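Local coordinates for Iron(III) ABC transporter, periplasmic iron-compound-binding protein (Vibrio cholerae, PDB 5GGY), which probably binds ferric siderophores such as iron-loaded Desferal in the periplasm and hands them to an ABC transporter for iron uptake, at residues 135-140 / 259-264; 142-147 / 266-271. All coordinates share one frame; numbering follows the deposited sequence.

Interaction 1. Residues 135-140 / 259-264; sequences QKLEAM and GGAMSL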
loop_
_atom_site.group_PDB
_atom_site.type_symbol
_atom_site.label_atom_id
_atom_site.label_comp_id
_atom_site.label_asym_id
_atom_site.label_seq_id
_atom_site.Cartn_x
_atom_site.Cartn_y
_atom_site.Cartn_z
ATOM N N GLN A 135 -5.526 -8.285 0.013
ATOM C CA GLN A 135 -6.427 -8.138 -1.123
ATOM C C GLN A 135 -7.170 -6.803 -1.075
ATOM O O GLN A 135 -7.445 -6.202 -2.113
ATOM C CB GLN A 135 -7.413 -9.313 -1.169
ATOM C CG GLN A 135 -8.881 -8.953 -0.954
ATOM C CD GLN A 135 -9.559 -8.462 -2.220
ATOM O OE1 GLN A 135 -9.253 -8.920 -3.321
ATOM N NE2 GLN A 135 -10.480 -7.516 -2.069
ATOM N N LYS A 136 -7.480 -6.331 0.129
ATOM C CA LYS A 136 -8.232 -5.089 0.278
ATOM C C LYS A 136 -7.333 -3.866 0.138
ATOM O O LYS A 136 -7.769 -2.821 -0.344
ATOM C CB LYS A 136 -8.960 -5.062 1.621
ATOM C CG LYS A 136 -10.138 -6.014 1.683
ATOM C CD LYS A 136 -11.171 -5.552 2.690
ATOM C CE LYS A 136 -12.462 -6.339 2.554
ATOM N NZ LYS A 136 -13.532 -5.798 3.437
ATOM N N LEU A 137 -6.079 -4.003 0.555
ATOM C CA LEU A 137 -5.099 -2.936 0.393
ATOM C C LEU A 137 -4.691 -2.793 -1.067
ATOM O O LEU A 137 -4.548 -1.680 -1.572
ATOM C CB LEU A 137 -3.869 -3.202 1.263
ATOM C CG LEU A 137 -4.074 -3.017 2.766
ATOM C CD1 LEU A 137 -2.842 -3.467 3.528
ATOM C CD2 LEU A 137 -4.403 -1.565 3.076
ATOM N N GLU A 138 -4.503 -3.928 -1.735
ATOM C CA GLU A 138 -4.158 -3.943 -3.151
ATOM C C GLU A 138 -5.263 -3.306 -3.982
ATOM O O GLU A 138 -4.997 -2.512 -4.885
ATOM C CB GLU A 138 -3.900 -5.373 -3.632
ATOM C CG GLU A 138 -2.592 -5.974 -3.150
ATOM C CD GLU A 138 -2.498 -7.462 -3.432
ATOM O OE1 GLU A 138 -3.468 -8.025 -3.980
ATOM O OE2 GLU A 138 -1.457 -8.067 -3.103
ATOM N N ALA A 139 -6.504 -3.664 -3.669
ATOM C CA ALA A 139 -7.661 -3.106 -4.356
ATOM C C ALA A 139 -7.781 -1.614 -4.078
ATOM O O ALA A 139 -8.233 -0.848 -4.926
ATOM C CB ALA A 139 -8.929 -3.828 -3.934
ATOM N N MET A 140 -7.367 -1.213 -2.881
ATOM C CA MET A 140 -7.416 0.185 -2.473
ATOM C C MET A 140 -6.446 1.044 -3.284
ATOM O O MET A 140 -6.822 2.097 -3.801
ATOM C CB MET A 140 -7.107 0.312 -0.980
ATOM C CG MET A 140 -7.394 1.688 -0.409
ATOM S SD MET A 140 -7.075 1.811 1.359
ATOM C CE MET A 140 -5.288 1.735 1.390
ATOM N N GLY A 259 -11.018 6.895 10.930
ATOM C CA GLY A 259 -11.251 5.465 10.840
ATOM C C GLY A 259 -10.011 4.639 10.557
ATOM O O GLY A 259 -8.893 5.038 10.884
ATOM N N GLY A 260 -10.216 3.478 9.942
ATOM C CA GLY A 260 -9.133 2.552 9.662
ATOM C C GLY A 260 -8.604 2.624 8.243
ATOM O O GLY A 260 -8.698 3.658 7.581
ATOM N N ALA A 261 -8.047 1.509 7.778
ATOM C CA ALA A 261 -7.410 1.438 6.466
ATOM C C ALA A 261 -8.390 1.652 5.319
ATOM O O ALA A 261 -8.085 2.360 4.363
ATOM C CB ALA A 261 -6.703 0.100 6.297
ATOM N N MET A 262 -9.563 1.036 5.411
ATOM C CA MET A 262 -10.523 1.080 4.313
ATOM C C MET A 262 -11.299 2.392 4.274
ATOM O O MET A 262 -11.943 2.704 3.270
ATOM C CB MET A 262 -11.486 -0.107 4.399
ATOM C CG MET A 262 -10.843 -1.452 4.065
ATOM S SD MET A 262 -10.130 -1.538 2.409
ATOM C CE MET A 262 -8.384 -1.398 2.781
ATOM N N SER A 263 -11.230 3.160 5.360
ATOM C CA SER A 263 -11.830 4.489 5.390
ATOM C C SER A 263 -11.092 5.411 4.425
ATOM O O SER A 263 -11.637 6.413 3.969
ATOM C CB SER A 263 -11.805 5.074 6.804
ATOM O OG SER A 263 -10.486 5.430 7.182
ATOM N N LEU A 264 -9.843 5.063 4.129
ATOM C CA LEU A 264 -9.044 5.796 3.156
ATOM C C LEU A 264 -9.616 5.605 1.755
ATOM O O LEU A 264 -9.669 6.546 0.960
ATOM C CB LEU A 264 -7.584 5.335 3.202
ATOM C CG LEU A 264 -6.909 5.372 4.576
ATOM C CD1 LEU A 264 -5.529 4.737 4.512
ATOM C CD2 LEU A 264 -6.826 6.797 5.098
#

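Interaction 2. Residues 142-147 / 266-271; sequences ARFSEL and YSAEAI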
loop_
_atom_site.group_PDB
_atom_site.type_symbol
_atom_site.label_atom_id
_atom_site.label_comp_id
_atom_site.label_asym_id
_atom_site.label_seq_id
_atom_site.Cartn_x
_atom_site.Cartn_y
_atom_site.Cartn_z
ATOM N N ALA A 142 -5.166 0.359 -6.109
ATOM C CA ALA A 142 -5.628 0.350 -7.489
ATOM C C ALA A 142 -6.791 1.323 -7.657
ATOM O O ALA A 142 -6.868 2.050 -8.648
ATOM C CB ALA A 142 -6.036 -1.053 -7.908
ATOM N N ARG A 143 -7.687 1.331 -6.673
ATOM C CA ARG A 143 -8.829 2.240 -6.663
ATOM C C ARG A 143 -8.373 3.695 -6.646
ATOM O O ARG A 143 -8.979 4.547 -7.297
ATOM C CB ARG A 143 -9.726 1.953 -5.458
ATOM C CG ARG A 143 -10.990 2.790 -5.405
ATOM C CD ARG A 143 -11.792 2.647 -6.686
ATOM N NE ARG A 143 -13.099 3.290 -6.591
ATOM C CZ ARG A 143 -13.905 3.493 -7.627
ATOM N NH1 ARG A 143 -13.531 3.114 -8.840
ATOM N NH2 ARG A 143 -15.079 4.082 -7.453
ATOM N N PHE A 144 -7.302 3.969 -5.901
ATOM C CA PHE A 144 -6.724 5.311 -5.826
ATOM C C PHE A 144 -6.329 5.814 -7.209
ATOM O O PHE A 144 -6.584 6.964 -7.563
ATOM C CB PHE A 144 -5.500 5.325 -4.907
ATOM C CG PHE A 144 -5.829 5.202 -3.446
ATOM C CD1 PHE A 144 -6.998 5.739 -2.935
ATOM C CD2 PHE A 144 -4.965 4.548 -2.585
ATOM C CE1 PHE A 144 -7.297 5.625 -1.595
ATOM C CE2 PHE A 144 -5.257 4.434 -1.242
ATOM C CZ PHE A 144 -6.425 4.974 -0.744
ATOM N N SER A 145 -5.706 4.933 -7.986
ATOM C CA SER A 145 -5.236 5.270 -9.325
ATOM C C SER A 145 -6.396 5.520 -10.281
ATOM O O SER A 145 -6.338 6.421 -11.115
ATOM C CB SER A 145 -4.341 4.157 -9.880
ATOM O OG SER A 145 -3.204 3.953 -9.057
ATOM N N GLU A 146 -7.447 4.714 -10.159
ATOM C CA GLU A 146 -8.634 4.872 -10.994
ATOM C C GLU A 146 -9.287 6.227 -10.752
ATOM O O GLU A 146 -9.629 6.940 -11.697
ATOM C CB GLU A 146 -9.644 3.751 -10.726
ATOM C CG GLU A 146 -9.105 2.349 -10.942
ATOM C CD GLU A 146 -10.116 1.279 -10.575
ATOM O OE1 GLU A 146 -11.264 1.639 -10.240
ATOM O OE2 GLU A 146 -9.764 0.081 -10.618
ATOM N N LEU A 147 -9.458 6.575 -9.481
ATOM C CA LEU A 147 -10.089 7.835 -9.106
ATOM C C LEU A 147 -9.233 9.028 -9.512
ATOM O O LEU A 147 -9.752 10.061 -9.932
ATOM C CB LEU A 147 -10.354 7.870 -7.603
ATOM C CG LEU A 147 -11.248 6.761 -7.051
ATOM C CD1 LEU A 147 -11.298 6.836 -5.538
ATOM C CD2 LEU A 147 -12.643 6.846 -7.649
ATOM N N TYR A 266 -12.814 4.691 1.095
ATOM C CA TYR A 266 -14.139 5.304 1.098
ATOM C C TYR A 266 -14.044 6.816 0.962
ATOM O O TYR A 266 -14.801 7.432 0.209
ATOM C CB TYR A 266 -14.893 4.942 2.378
ATOM C CG TYR A 266 -15.072 3.454 2.585
ATOM C CD1 TYR A 266 -14.958 2.890 3.849
ATOM C CD2 TYR A 266 -15.363 2.614 1.519
ATOM C CE1 TYR A 266 -15.123 1.535 4.046
ATOM C CE2 TYR A 266 -15.531 1.253 1.705
ATOM C CZ TYR A 266 -15.409 0.721 2.972
ATOM O OH TYR A 266 -15.576 -0.631 3.160
ATOM N N SER A 267 -13.110 7.411 1.698
ATOM C CA SER A 267 -12.879 8.848 1.621
ATOM C C SER A 267 -12.500 9.256 0.202
ATOM O O SER A 267 -13.019 10.235 -0.334
ATOM C CB SER A 267 -11.779 9.277 2.597
ATOM O OG SER A 267 -12.129 8.999 3.941
ATOM N N ALA A 268 -11.597 8.488 -0.400
ATOM C CA ALA A 268 -11.116 8.765 -1.750
ATOM C C ALA A 268 -12.246 8.764 -2.772
ATOM O O ALA A 268 -12.285 9.616 -3.656
ATOM C CB ALA A 268 -10.052 7.757 -2.142
ATOM N N GLU A 269 -13.159 7.805 -2.642
ATOM C CA GLU A 269 -14.284 7.679 -3.562
ATOM C C GLU A 269 -15.318 8.781 -3.346
ATOM O O GLU A 269 -15.858 9.335 -4.306
ATOM C CB GLU A 269 -14.941 6.303 -3.414
ATOM C CG GLU A 269 -14.038 5.143 -3.813
ATOM C CD GLU A 269 -14.736 3.800 -3.732
ATOM O OE1 GLU A 269 -15.580 3.623 -2.830
ATOM O OE2 GLU A 269 -14.443 2.922 -4.572
ATOM N N ALA A 270 -15.588 9.097 -2.083
ATOM C CA ALA A 270 -16.576 10.113 -1.739
ATOM C C ALA A 270 -16.075 11.501 -2.110
ATOM O O ALA A 270 -16.826 12.326 -2.631
ATOM C CB ALA A 270 -16.910 10.045 -0.260
ATOM N N ILE A 271 -14.797 11.750 -1.840
ATOM C CA ILE A 271 -14.166 13.016 -2.192
ATOM C C ILE A 271 -14.125 13.198 -3.707
ATOM O O ILE A 271 -14.457 14.269 -4.216
ATOM C CB ILE A 271 -12.740 13.111 -1.610
ATOM C CG1 ILE A 271 -12.803 13.394 -0.104
ATOM C CG2 ILE A 271 -11.931 14.183 -2.321
ATOM C CD1 ILE A 271 -11.449 13.401 0.581
#

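Interaction 1. Residues 135-140 / 259-264
A261 meets helix 135-140 near the N-terminal end of helix 262-276. Its partner belongs to helix 130-154, the long helix that spans the two lobes as in other FhuD-type binding proteins. A261 CB sits 4.3 Å from L137 CD2, a loose apolar touch. Its carbonyl makes a closer one: A261 O lies 3.2 Å from M140 SD, on the far side of the sulfur from CG, with a CG-SD...O angle of about 151°. The same oxygen accepts the backbone N-H of L264. Next comes M262, whose chain bends at chi2 (-59°) and again at chi3, carrying the thioether to the opposing helix. There it meets K136 at about a right angle, SD resting 3.8 Å from K136 CB, while CE comes within 3.5 Å of K136 O. M262 CE is also bordered by L137 CD2 and by M140 SD, the sulfur at 3.7 Å. The amine of K136 runs on past the methionine to a salt bridge with E32 of helix 24-32, and E28 and E32 also touch M262. L264 brings the helix back to the contact. M140 reaches it because its CG is anti to the backbone N (chi1 -169°), leaving its SD 4.0 Å from L264 CB.

Interaction 2. Residues 142-147 / 266-271
E269 OE2 takes the NE-H of R143 across the two helices. The modelled R143 NE to E269 OE2 separation, 2.5 Å, is shorter than expected, so its exact value is doubtful; the two groups are paired as a salt bridge through a bent bond, with an N-H...O angle of 132°. The oxygen comes to the edge of the guanidinium, a little off its plane, and R143 NH2 is 3.2 Å from the same OE2. The carboxylate stands almost perpendicular to that plane, so the pair is single-pronged, with OE2 alone doing the work. R265, one turn back on the helix of E269, adds a long, weak ion pair to OE2. R143 leaves its backbone with CG anti to N (chi1 -176°) and then bends at chi2. On its own helix, R143 NH1 donates to E146 OE1 at 3.0 Å, nearly along the C-O axis, so the guanidinium is held from two directions and links both acids in one network. The underlying motif is a pair of almost parallel helices, 13° apart, whose axes approach to 10.0 Å; they belong to helix 130-154, which spans the lobes, and to helix 262-276. Beneath the charges the packing is apolar. L147 works both ways: its CD2 lies over one face of the R143 guanidinium, 3.5 Å above the centre, while CD1 presses on the backbone at A268 O, 3.5 Å away, and on E269 CG. F144 turns its ring edge to the small A268, with CE1 3.5 Å from CB. Y184 and Q188 of helix 181-188 also touch F144.

Both interactions join helix 130-154 to the region of helix 262-276, and they follow one another along the same seam, with centres about 10 Å apart. They meet where F144 CE1 of interaction 2 packs against L264 O of interaction 1. Both are mostly buried, yet their chemistry differs. Interaction 1 lies where helix 262-276 starts and has no hydrogen bond across it: methionine sulfur and methyl groups do the packing, and its lysine pairs with E32 of helix 24-32. Interaction 2, about two turns further along both helices, joins two regular helical faces, with an apolar layer inside and a salt-bridge network of R143, E146 and E269 on its more exposed side.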